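Local atomic coordinates of spore germination protein B3 (Bacillus subtilis subsp. subtilis, PDB entry 3N54), a protein that takes part in the germination response of spores to a mixture of L-asparagine, glucose, fructose and potassium ions, as a lipoprotein component of a germinant receptor. Residues Pro245-Gly255 and Thr332-Ile343; Trp206-Val215 and Phe227-Ile236. One frame throughout, in Å; residues are numbered along the deposited sequence.

Contact 1 (Pro245-Gly255 and Thr332-Ile343)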
loop_
_atom_site.group_PDB
_atom_site.type_symbol
_atom_site.label_atom_id
_atom_site.label_comp_id
_atom_site.label_asym_id
_atom_site.label_seq_id
_atom_site.Cartn_x
_atom_site.Cartn_y
_atom_site.Cartn_z
ATOM N N PRO A 245 -10.209 -21.089 12.844
ATOM C CA PRO A 245 -11.387 -20.292 12.508
ATOM C C PRO A 245 -11.941 -20.587 11.114
ATOM O O PRO A 245 -11.197 -21.006 10.227
ATOM C CB PRO A 245 -10.873 -18.844 12.567
ATOM C CG PRO A 245 -9.378 -18.924 12.769
ATOM C CD PRO A 245 -8.965 -20.347 12.593
ATOM N N VAL A 246 -13.243 -20.375 10.941
ATOM C CA VAL A 246 -13.896 -20.492 9.643
ATOM C C VAL A 246 -14.682 -19.206 9.396
ATOM O O VAL A 246 -15.663 -18.933 10.088
ATOM C CB VAL A 246 -14.847 -21.699 9.571
ATOM C CG1 VAL A 246 -15.590 -21.713 8.240
ATOM C CG2 VAL A 246 -14.081 -23.001 9.768
ATOM N N PHE A 247 -14.239 -18.418 8.420
ATOM C CA PHE A 247 -14.889 -17.152 8.093
ATOM C C PHE A 247 -16.041 -17.342 7.121
ATOM O O PHE A 247 -15.835 -17.778 5.994
ATOM C CB PHE A 247 -13.888 -16.164 7.479
ATOM C CG PHE A 247 -13.019 -15.463 8.487
ATOM C CD1 PHE A 247 -13.456 -14.305 9.108
ATOM C CD2 PHE A 247 -11.762 -15.949 8.798
ATOM C CE1 PHE A 247 -12.658 -13.648 10.036
ATOM C CE2 PHE A 247 -10.956 -15.298 9.725
ATOM C CZ PHE A 247 -11.406 -14.147 10.345
ATOM N N HIS A 248 -17.253 -17.022 7.566
ATOM C CA HIS A 248 -18.418 -17.006 6.692
ATOM C C HIS A 248 -18.576 -15.582 6.189
ATOM O O HIS A 248 -18.952 -14.686 6.947
ATOM C CB HIS A 248 -19.687 -17.448 7.421
ATOM C CG HIS A 248 -19.765 -18.921 7.663
ATOM N ND1 HIS A 248 -19.087 -19.545 8.688
ATOM C CD2 HIS A 248 -20.457 -19.892 7.023
ATOM C CE1 HIS A 248 -19.353 -20.838 8.664
ATOM N NE2 HIS A 248 -20.182 -21.074 7.662
ATOM N N ILE A 249 -18.272 -15.376 4.914
ATOM C CA ILE A 249 -18.345 -14.060 4.307
ATOM C C ILE A 249 -19.531 -13.988 3.360
ATOM O O ILE A 249 -19.677 -14.822 2.465
ATOM C CB ILE A 249 -17.058 -13.732 3.538
ATOM C CG1 ILE A 249 -15.861 -13.745 4.496
ATOM C CG2 ILE A 249 -17.187 -12.386 2.833
ATOM C CD1 ILE A 249 -14.561 -13.264 3.879
ATOM N N SER A 250 -20.372 -12.985 3.571
ATOM C CA SER A 250 -21.542 -12.752 2.750
ATOM C C SER A 250 -21.323 -11.471 1.971
ATOM O O SER A 250 -20.948 -10.457 2.549
ATOM C CB SER A 250 -22.788 -12.633 3.627
ATOM O OG SER A 250 -23.954 -12.479 2.841
ATOM N N VAL A 251 -21.535 -11.518 0.660
ATOM C CA VAL A 251 -21.378 -10.348 -0.194
ATOM C C VAL A 251 -22.683 -10.094 -0.934
ATOM O O VAL A 251 -23.181 -10.965 -1.647
ATOM C CB VAL A 251 -20.225 -10.529 -1.219
ATOM C CG1 VAL A 251 -20.153 -9.344 -2.167
ATOM C CG2 VAL A 251 -18.896 -10.718 -0.506
ATOM N N LYS A 252 -23.242 -8.905 -0.739
ATOM C CA LYS A 252 -24.443 -8.479 -1.438
ATOM C C LYS A 252 -24.093 -7.239 -2.244
ATOM O O LYS A 252 -23.676 -6.229 -1.679
ATOM C CB LYS A 252 -25.577 -8.193 -0.453
ATOM C CG LYS A 252 -26.138 -9.440 0.219
ATOM C CD LYS A 252 -27.365 -9.121 1.069
ATOM C CE LYS A 252 -28.047 -10.391 1.562
ATOM N NZ LYS A 252 -29.325 -10.108 2.281
ATOM N N THR A 253 -24.255 -7.325 -3.560
ATOM C CA THR A 253 -23.889 -6.241 -4.460
ATOM C C THR A 253 -24.998 -5.956 -5.465
ATOM O O THR A 253 -25.563 -6.877 -6.050
ATOM C CB THR A 253 -22.605 -6.589 -5.245
ATOM O OG1 THR A 253 -21.611 -7.102 -4.350
ATOM C CG2 THR A 253 -22.057 -5.366 -5.973
ATOM N N LYS A 254 -25.304 -4.676 -5.651
ATOM C CA LYS A 254 -26.265 -4.229 -6.647
ATOM C C LYS A 254 -25.479 -3.525 -7.744
ATOM O O LYS A 254 -24.537 -2.786 -7.450
ATOM C CB LYS A 254 -27.296 -3.283 -6.029
ATOM C CG LYS A 254 -28.201 -3.935 -4.991
ATOM C CD LYS A 254 -29.244 -2.949 -4.472
ATOM C CE LYS A 254 -30.250 -3.613 -3.537
ATOM N NZ LYS A 254 -31.269 -2.645 -3.030
ATOM N N GLY A 255 -25.856 -3.745 -9.001
ATOM C CA GLY A 255 -25.117 -3.149 -10.111
ATOM C C GLY A 255 -25.821 -3.077 -11.452
ATOM O O GLY A 255 -26.914 -3.613 -11.629
ATOM N N THR A 332 -6.823 -20.981 8.151
ATOM C CA THR A 332 -8.238 -20.632 8.193
ATOM C C THR A 332 -8.967 -21.017 6.905
ATOM O O THR A 332 -8.392 -20.971 5.820
ATOM C CB THR A 332 -8.410 -19.119 8.466
ATOM O OG1 THR A 332 -7.769 -18.785 9.706
ATOM C CG2 THR A 332 -9.874 -18.736 8.540
ATOM N N ASP A 333 -10.234 -21.402 7.044
ATOM C CA ASP A 333 -11.085 -21.749 5.910
ATOM C C ASP A 333 -12.094 -20.638 5.672
ATOM O O ASP A 333 -12.505 -19.952 6.607
ATOM C CB ASP A 333 -11.823 -23.068 6.160
ATOM C CG ASP A 333 -10.883 -24.255 6.289
ATOM O OD1 ASP A 333 -11.286 -25.370 5.899
ATOM O OD2 ASP A 333 -9.743 -24.081 6.774
ATOM N N PHE A 334 -12.498 -20.474 4.418
ATOM C CA PHE A 334 -13.447 -19.439 4.042
ATOM C C PHE A 334 -14.625 -20.039 3.294
ATOM O O PHE A 334 -14.451 -20.912 2.443
ATOM C CB PHE A 334 -12.760 -18.377 3.176
ATOM C CG PHE A 334 -11.667 -17.633 3.889
ATOM C CD1 PHE A 334 -10.390 -18.162 3.968
ATOM C CD2 PHE A 334 -11.922 -16.410 4.497
ATOM C CE1 PHE A 334 -9.379 -17.484 4.640
ATOM C CE2 PHE A 334 -10.920 -15.724 5.171
ATOM C CZ PHE A 334 -9.646 -16.262 5.244
ATOM N N LYS A 335 -15.820 -19.567 3.633
ATOM C CA LYS A 335 -17.048 -19.980 2.983
ATOM C C LYS A 335 -17.734 -18.709 2.520
ATOM O O LYS A 335 -18.046 -17.838 3.332
ATOM C CB LYS A 335 -17.946 -20.747 3.954
ATOM C CG LYS A 335 -17.325 -22.021 4.530
ATOM C CD LYS A 335 -17.163 -23.105 3.471
ATOM C CE LYS A 335 -16.673 -24.413 4.081
ATOM N NZ LYS A 335 -15.314 -24.276 4.685
ATOM N N TYR A 336 -17.965 -18.599 1.219
ATOM C CA TYR A 336 -18.510 -17.382 0.642
ATOM C C TYR A 336 -19.968 -17.546 0.249
ATOM O O TYR A 336 -20.387 -18.617 -0.178
ATOM C CB TYR A 336 -17.686 -16.971 -0.583
ATOM C CG TYR A 336 -16.206 -16.856 -0.300
ATOM C CD1 TYR A 336 -15.644 -15.647 0.096
ATOM C CD2 TYR A 336 -15.370 -17.960 -0.408
ATOM C CE1 TYR A 336 -14.284 -15.539 0.368
ATOM C CE2 TYR A 336 -14.012 -17.861 -0.139
ATOM C CZ TYR A 336 -13.475 -16.647 0.248
ATOM O OH TYR A 336 -12.129 -16.550 0.514
ATOM N N ASP A 337 -20.736 -16.476 0.413
ATOM C CA ASP A 337 -22.114 -16.426 -0.034
ATOM C C ASP A 337 -22.248 -15.120 -0.800
ATOM O O ASP A 337 -22.436 -14.055 -0.212
ATOM C CB ASP A 337 -23.081 -16.501 1.150
ATOM C CG ASP A 337 -24.543 -16.553 0.718
ATOM O OD1 ASP A 337 -25.354 -17.138 1.467
ATOM O OD2 ASP A 337 -24.890 -16.022 -0.360
ATOM N N ILE A 338 -22.135 -15.207 -2.118
ATOM C CA ILE A 338 -22.129 -14.024 -2.962
ATOM C C ILE A 338 -23.449 -13.906 -3.707
ATOM O O ILE A 338 -23.880 -14.847 -4.366
ATOM C CB ILE A 338 -20.947 -14.070 -3.948
ATOM C CG1 ILE A 338 -19.640 -14.306 -3.182
ATOM C CG2 ILE A 338 -20.877 -12.791 -4.748
ATOM C CD1 ILE A 338 -18.405 -14.307 -4.044
ATOM N N SER A 339 -24.084 -12.743 -3.594
ATOM C CA SER A 339 -25.369 -12.492 -4.226
ATOM C C SER A 339 -25.344 -11.173 -4.985
ATOM O O SER A 339 -25.200 -10.104 -4.393
ATOM C CB SER A 339 -26.479 -12.475 -3.171
ATOM O OG SER A 339 -27.746 -12.251 -3.769
ATOM N N PHE A 340 -25.476 -11.260 -6.302
ATOM C CA PHE A 340 -25.467 -10.092 -7.171
ATOM C C PHE A 340 -26.893 -9.803 -7.612
ATOM O O PHE A 340 -27.721 -10.710 -7.681
ATOM C CB PHE A 340 -24.578 -10.340 -8.396
ATOM C CG PHE A 340 -23.101 -10.111 -8.159
ATOM C CD1 PHE A 340 -22.491 -10.447 -6.952
ATOM C CD2 PHE A 340 -22.309 -9.603 -9.179
ATOM C CE1 PHE A 340 -21.133 -10.240 -6.763
ATOM C CE2 PHE A 340 -20.950 -9.402 -8.994
ATOM C CZ PHE A 340 -20.363 -9.723 -7.786
ATOM N N LYS A 341 -27.175 -8.538 -7.908
ATOM C CA LYS A 341 -28.498 -8.121 -8.360
ATOM C C LYS A 341 -28.392 -7.051 -9.438
ATOM O O LYS A 341 -27.889 -5.956 -9.178
ATOM C CB LYS A 341 -29.323 -7.595 -7.179
ATOM C CG LYS A 341 -29.788 -8.679 -6.198
ATOM C CD LYS A 341 -30.312 -8.093 -4.886
ATOM C CE LYS A 341 -29.170 -7.609 -3.982
ATOM N NZ LYS A 341 -29.661 -7.037 -2.694
ATOM N N ILE A 342 -28.848 -7.372 -10.647
ATOM C CA ILE A 342 -28.877 -6.391 -11.728
ATOM C C ILE A 342 -30.116 -5.516 -11.535
ATOM O O ILE A 342 -31.176 -6.011 -11.155
ATOM C CB ILE A 342 -28.900 -7.036 -13.142
ATOM C CG1 ILE A 342 -27.573 -7.726 -13.468
ATOM C CG2 ILE A 342 -29.140 -5.991 -14.214
ATOM C CD1 ILE A 342 -27.385 -9.059 -12.816
ATOM N N ILE A 343 -29.967 -4.217 -11.779
ATOM C CA ILE A 343 -31.069 -3.262 -11.648
ATOM C C ILE A 343 -31.183 -2.417 -12.924
ATOM O O ILE A 343 -31.627 -1.267 -12.888
ATOM C CB ILE A 343 -30.884 -2.373 -10.385
ATOM C CG1 ILE A 343 -29.617 -1.512 -10.481
ATOM C CG2 ILE A 343 -30.825 -3.242 -9.136
ATOM C CD1 ILE A 343 -29.347 -0.674 -9.242
#
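The side chains of Phe247 and Phe334 lie side by side and point the same way, their ring planes only 12° apart but slid past each other, so the rings barely overlap (centroids 5.5 Å apart). The closer touch is between Phe247 CB and Phe334 CD2, at 3.6 Å. Both side chains leave the backbone with CG anti to the carbonyl carbon (chi1 -80° and -63°), which starts the two rings off in step. At the edge of the Phe247 ring, near its plane, the methyl CG2 of Thr332 comes to 3.4 Å from Phe247 CD2, while Thr332 OG1 turns back to Ile328 O. Further along the same face Ile249 CD1 reaches the edge of the Phe334 ring, 4.2 Å from Phe334 CD2, and Val251 rests on Ile338. Farther on, Thr253 CB sits over one face of the Phe340 ring, toward its rim. The other face is mostly polar, apart from Val246, whose CG1 meets Lys335 CG; that CG also lies over one face of the His248 imidazole. Lys341, bent at chi3, brings Lys341 NZ to 3.6 Å from Lys254 CE on an extended chain. Backbone bonds hold the register throughout. Helix 271-299 packs on Phe334, Tyr336 and Phe340. The result is a regular parallel strand pair, with an apolar, aromatic-rich face under helices and a lysine-rich face, at the edge of a mixed four-stranded sheet.

Contact 2 (Trp206-Val215 and Phe227-Ile236)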
loop_
_atom_site.group_PDB
_atom_site.type_symbol
_atom_site.label_atom_id
_atom_site.label_comp_id
_atom_site.label_asym_id
_atom_site.label_seq_id
_atom_site.Cartn_x
_atom_site.Cartn_y
_atom_site.Cartn_z
ATOM N N TRP A 206 -13.565 -5.951 -2.918
ATOM C CA TRP A 206 -14.976 -6.239 -3.185
ATOM C C TRP A 206 -15.541 -7.167 -2.123
ATOM O O TRP A 206 -16.600 -6.907 -1.549
ATOM C CB TRP A 206 -15.117 -6.901 -4.563
ATOM C CG TRP A 206 -16.492 -6.910 -5.180
ATOM C CD1 TRP A 206 -17.690 -7.115 -4.555
ATOM C CD2 TRP A 206 -16.791 -6.774 -6.576
ATOM N NE1 TRP A 206 -18.716 -7.083 -5.473
ATOM C CE2 TRP A 206 -18.189 -6.873 -6.718
ATOM C CE3 TRP A 206 -16.009 -6.559 -7.717
ATOM C CZ2 TRP A 206 -18.824 -6.767 -7.955
ATOM C CZ3 TRP A 206 -16.641 -6.455 -8.948
ATOM C CH2 TRP A 206 -18.036 -6.562 -9.058
ATOM N N VAL A 207 -14.828 -8.260 -1.879
ATOM C CA VAL A 207 -15.257 -9.275 -0.924
ATOM C C VAL A 207 -15.208 -8.748 0.516
ATOM O O VAL A 207 -16.078 -9.074 1.321
ATOM C CB VAL A 207 -14.410 -10.560 -1.065
ATOM C CG1 VAL A 207 -14.803 -11.596 -0.021
ATOM C CG2 VAL A 207 -14.571 -11.145 -2.471
ATOM N N MET A 208 -14.211 -7.920 0.826
ATOM C CA MET A 208 -14.073 -7.347 2.166
ATOM C C MET A 208 -15.028 -6.179 2.421
ATOM O O MET A 208 -15.164 -5.736 3.558
ATOM C CB MET A 208 -12.630 -6.899 2.412
ATOM C CG MET A 208 -11.623 -8.040 2.393
ATOM S SD MET A 208 -11.954 -9.326 3.608
ATOM C CE MET A 208 -11.774 -8.385 5.122
ATOM N N GLY A 209 -15.679 -5.671 1.375
ATOM C CA GLY A 209 -16.673 -4.604 1.537
ATOM C C GLY A 209 -16.127 -3.187 1.550
ATOM O O GLY A 209 -16.867 -2.243 1.803
ATOM N N THR A 210 -14.837 -3.032 1.269
ATOM C CA THR A 210 -14.209 -1.718 1.215
ATOM C C THR A 210 -14.264 -1.097 -0.179
ATOM O O THR A 210 -13.791 0.019 -0.375
ATOM C CB THR A 210 -12.737 -1.805 1.647
ATOM O OG1 THR A 210 -12.075 -2.821 0.879
ATOM C CG2 THR A 210 -12.638 -2.136 3.126
ATOM N N ILE A 211 -14.835 -1.810 -1.146
ATOM C CA ILE A 211 -14.914 -1.323 -2.523
ATOM C C ILE A 211 -15.937 -0.199 -2.649
ATOM O O ILE A 211 -16.994 -0.240 -2.020
ATOM C CB ILE A 211 -15.279 -2.468 -3.507
ATOM C CG1 ILE A 211 -15.015 -2.043 -4.954
ATOM C CG2 ILE A 211 -16.733 -2.900 -3.318
ATOM C CD1 ILE A 211 -14.873 -3.216 -5.919
ATOM N N GLN A 212 -15.618 0.801 -3.465
ATOM C CA GLN A 212 -16.519 1.926 -3.685
ATOM C C GLN A 212 -17.260 1.708 -4.996
ATOM O O GLN A 212 -18.492 1.690 -5.032
ATOM C CB GLN A 212 -15.737 3.242 -3.711
ATOM C CG GLN A 212 -16.585 4.485 -3.475
ATOM C CD GLN A 212 -17.049 4.629 -2.031
ATOM O OE1 GLN A 212 -16.655 3.855 -1.155
ATOM N NE2 GLN A 212 -17.890 5.627 -1.780
ATOM N N GLY A 213 -16.495 1.534 -6.069
ATOM C CA GLY A 213 -17.045 1.276 -7.390
ATOM C C GLY A 213 -16.127 0.347 -8.157
ATOM O O GLY A 213 -15.097 -0.088 -7.635
ATOM N N GLY A 214 -16.503 0.049 -9.395
ATOM C CA GLY A 214 -15.718 -0.834 -10.249
ATOM C C GLY A 214 -16.583 -1.663 -11.176
ATOM O O GLY A 214 -17.808 -1.681 -11.046
ATOM N N VAL A 215 -15.932 -2.355 -12.107
ATOM C CA VAL A 215 -16.619 -3.213 -13.070
ATOM C C VAL A 215 -16.008 -4.610 -13.120
ATOM O O VAL A 215 -14.808 -4.774 -12.928
ATOM C CB VAL A 215 -16.567 -2.615 -14.492
ATOM C CG1 VAL A 215 -17.334 -1.303 -14.546
ATOM C CG2 VAL A 215 -15.118 -2.411 -14.938
ATOM N N PHE A 227 -20.573 -6.167 -15.379
ATOM C CA PHE A 227 -21.373 -5.830 -14.215
ATOM C C PHE A 227 -20.703 -4.670 -13.478
ATOM O O PHE A 227 -19.638 -4.845 -12.887
ATOM C CB PHE A 227 -21.499 -7.053 -13.306
ATOM C CG PHE A 227 -22.305 -6.812 -12.061
ATOM C CD1 PHE A 227 -23.685 -6.911 -12.084
ATOM C CD2 PHE A 227 -21.678 -6.502 -10.861
ATOM C CE1 PHE A 227 -24.433 -6.697 -10.933
ATOM C CE2 PHE A 227 -22.418 -6.288 -9.710
ATOM C CZ PHE A 227 -23.798 -6.388 -9.746
ATOM N N GLU A 228 -21.322 -3.491 -13.532
ATOM C CA GLU A 228 -20.790 -2.294 -12.883
ATOM C C GLU A 228 -21.423 -2.125 -11.505
ATOM O O GLU A 228 -22.646 -2.086 -11.380
ATOM C CB GLU A 228 -21.056 -1.046 -13.732
ATOM C CG GLU A 228 -20.353 0.212 -13.209
ATOM C CD GLU A 228 -20.729 1.485 -13.961
ATOM O OE1 GLU A 228 -21.781 1.514 -14.636
ATOM O OE2 GLU A 228 -19.972 2.474 -13.852
ATOM N N ILE A 229 -20.580 -2.000 -10.483
ATOM C CA ILE A 229 -21.038 -1.889 -9.103
ATOM C C ILE A 229 -21.725 -0.551 -8.823
ATOM O O ILE A 229 -21.213 0.504 -9.197
ATOM C CB ILE A 229 -19.858 -2.021 -8.110
ATOM C CG1 ILE A 229 -19.172 -3.384 -8.244
ATOM C CG2 ILE A 229 -20.336 -1.824 -6.679
ATOM C CD1 ILE A 229 -17.895 -3.489 -7.433
ATOM N N LYS A 230 -22.885 -0.605 -8.174
ATOM C CA LYS A 230 -23.575 0.600 -7.710
ATOM C C LYS A 230 -23.471 0.705 -6.188
ATOM O O LYS A 230 -23.119 1.759 -5.657
ATOM C CB LYS A 230 -25.035 0.609 -8.164
ATOM C CG LYS A 230 -25.250 1.208 -9.553
ATOM C CD LYS A 230 -25.139 2.732 -9.528
ATOM C CE LYS A 230 -25.597 3.362 -10.838
ATOM N NZ LYS A 230 -25.810 4.837 -10.699
ATOM N N LYS A 231 -23.780 -0.390 -5.498
ATOM C CA LYS A 231 -23.648 -0.460 -4.046
ATOM C C LYS A 231 -23.340 -1.901 -3.643
ATOM O O LYS A 231 -23.926 -2.837 -4.188
ATOM C CB LYS A 231 -24.927 0.043 -3.364
ATOM C CG LYS A 231 -24.756 0.410 -1.892
ATOM C CD LYS A 231 -25.964 1.185 -1.352
ATOM C CE LYS A 231 -25.698 1.736 0.050
ATOM N NZ LYS A 231 -26.822 2.574 0.578
ATOM N N SER A 232 -22.404 -2.077 -2.714
ATOM C CA SER A 232 -22.024 -3.407 -2.240
ATOM C C SER A 232 -21.813 -3.413 -0.729
ATOM O O SER A 232 -21.290 -2.454 -0.163
ATOM C CB SER A 232 -20.754 -3.892 -2.947
ATOM O OG SER A 232 -20.493 -5.256 -2.654
ATOM N N LYS A 233 -22.226 -4.503 -0.089
ATOM C CA LYS A 233 -22.116 -4.661 1.355
ATOM C C LYS A 233 -21.583 -6.047 1.692
ATOM O O LYS A 233 -21.889 -7.015 1.000
ATOM C CB LYS A 233 -23.485 -4.469 2.011
ATOM C CG LYS A 233 -24.143 -3.127 1.716
ATOM C CD LYS A 233 -25.475 -2.980 2.450
ATOM C CE LYS A 233 -26.080 -1.588 2.254
ATOM N NZ LYS A 233 -27.329 -1.383 3.049
ATOM N N THR A 234 -20.796 -6.140 2.758
ATOM C CA THR A 234 -20.239 -7.414 3.193
ATOM C C THR A 234 -20.449 -7.651 4.683
ATOM O O THR A 234 -20.223 -6.759 5.497
ATOM C CB THR A 234 -18.725 -7.498 2.894
ATOM O OG1 THR A 234 -18.522 -7.654 1.483
ATOM C CG2 THR A 234 -18.092 -8.680 3.624
ATOM N N LYS A 235 -20.892 -8.860 5.025
ATOM C CA LYS A 235 -21.012 -9.284 6.415
ATOM C C LYS A 235 -20.069 -10.458 6.631
ATOM O O LYS A 235 -20.074 -11.410 5.851
ATOM C CB LYS A 235 -22.450 -9.681 6.751
ATOM C CG LYS A 235 -23.403 -8.503 6.907
ATOM C CD LYS A 235 -24.769 -8.956 7.427
ATOM C CE LYS A 235 -25.691 -7.775 7.725
ATOM N NZ LYS A 235 -25.155 -6.867 8.784
ATOM N N ILE A 236 -19.254 -10.382 7.681
ATOM C CA ILE A 236 -18.290 -11.429 7.994
ATOM C C ILE A 236 -18.589 -12.035 9.356
ATOM O O ILE A 236 -18.594 -11.333 10.362
ATOM C CB ILE A 236 -16.854 -10.889 8.000
ATOM C CG1 ILE A 236 -16.501 -10.289 6.636
ATOM C CG2 ILE A 236 -15.877 -11.992 8.345
ATOM C CD1 ILE A 236 -15.068 -9.814 6.527
HETATM O O HOH W 1 -18.934 -5.947 -0.601
HETATM O O HOH W 2 -18.925 1.299 -10.012
#
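Thr234 OG1 donates to Val207 O at 2.8 Å and accepts a hydrogen bond from a water, so two partners grip the hydroxyl. It meets the carbonyl from above its plane, 59° out of it, and not on a lone pair. The same water donates to Trp206 O, 2.7 Å away, and is bonded to Ser232 OG, which also hydrogen-bonds Thr253 OG1. Gly209, with positive phi, ends helix 198-208 in a Schellman motif close over Thr234. Trp206 holds CG opposite the main-chain N (chi1 -163°), which brings the indole nearer 227-236; its NE1 bonds to Thr253 OG1 of the neighbouring strand 245-258. Ile229 comes from the opposite direction: its CD1 makes a CH-pi contact over one face of the six-membered ring, and Ile229 CG1 packs 3.4 Å from Trp206 CZ2. Phe340 lies on the other face, and Phe227 CE2 sits at the edge, near the indole plane. Ile211 reaches tip to tip toward Ile229. Ile229 N gives a straight bond to Gly214 O (2.8 Å, 172°), and a second water links Gly214 N to Ile229 O. Val215 and Glu228 then form a non-hydrogen-bonded antiparallel pair. Hydroxyl and water thus take the place of direct backbone pairing at the helix end, whereas one backbone bond and a water bridge fasten the loop as it becomes a strand.

The two contacts follow one another along the chain, contact 2 closing before contact 1 opens, and their centres are about 10 Å apart. Both reach the mixed sheet ordered 215-220, 223-240, 245-258, 333-342: contact 1 pairs its last two strands, and contact 2 brings helix 198-208 and the following loop onto 223-240. Strands 223-240 and 245-258 are neighbours in sequence and in the sheet, where Lys254 N is probably hydrogen-bonded to Lys231 O (2.7 Å) at a classic beta bulge. Phe340 of contact 1 packs against Trp206 and Phe227 of contact 2, so that the three rings cluster. Both contacts lie within the C-terminal GerAC-like region and tie its helix 198-208 to its final strand 333-342 through the sheet.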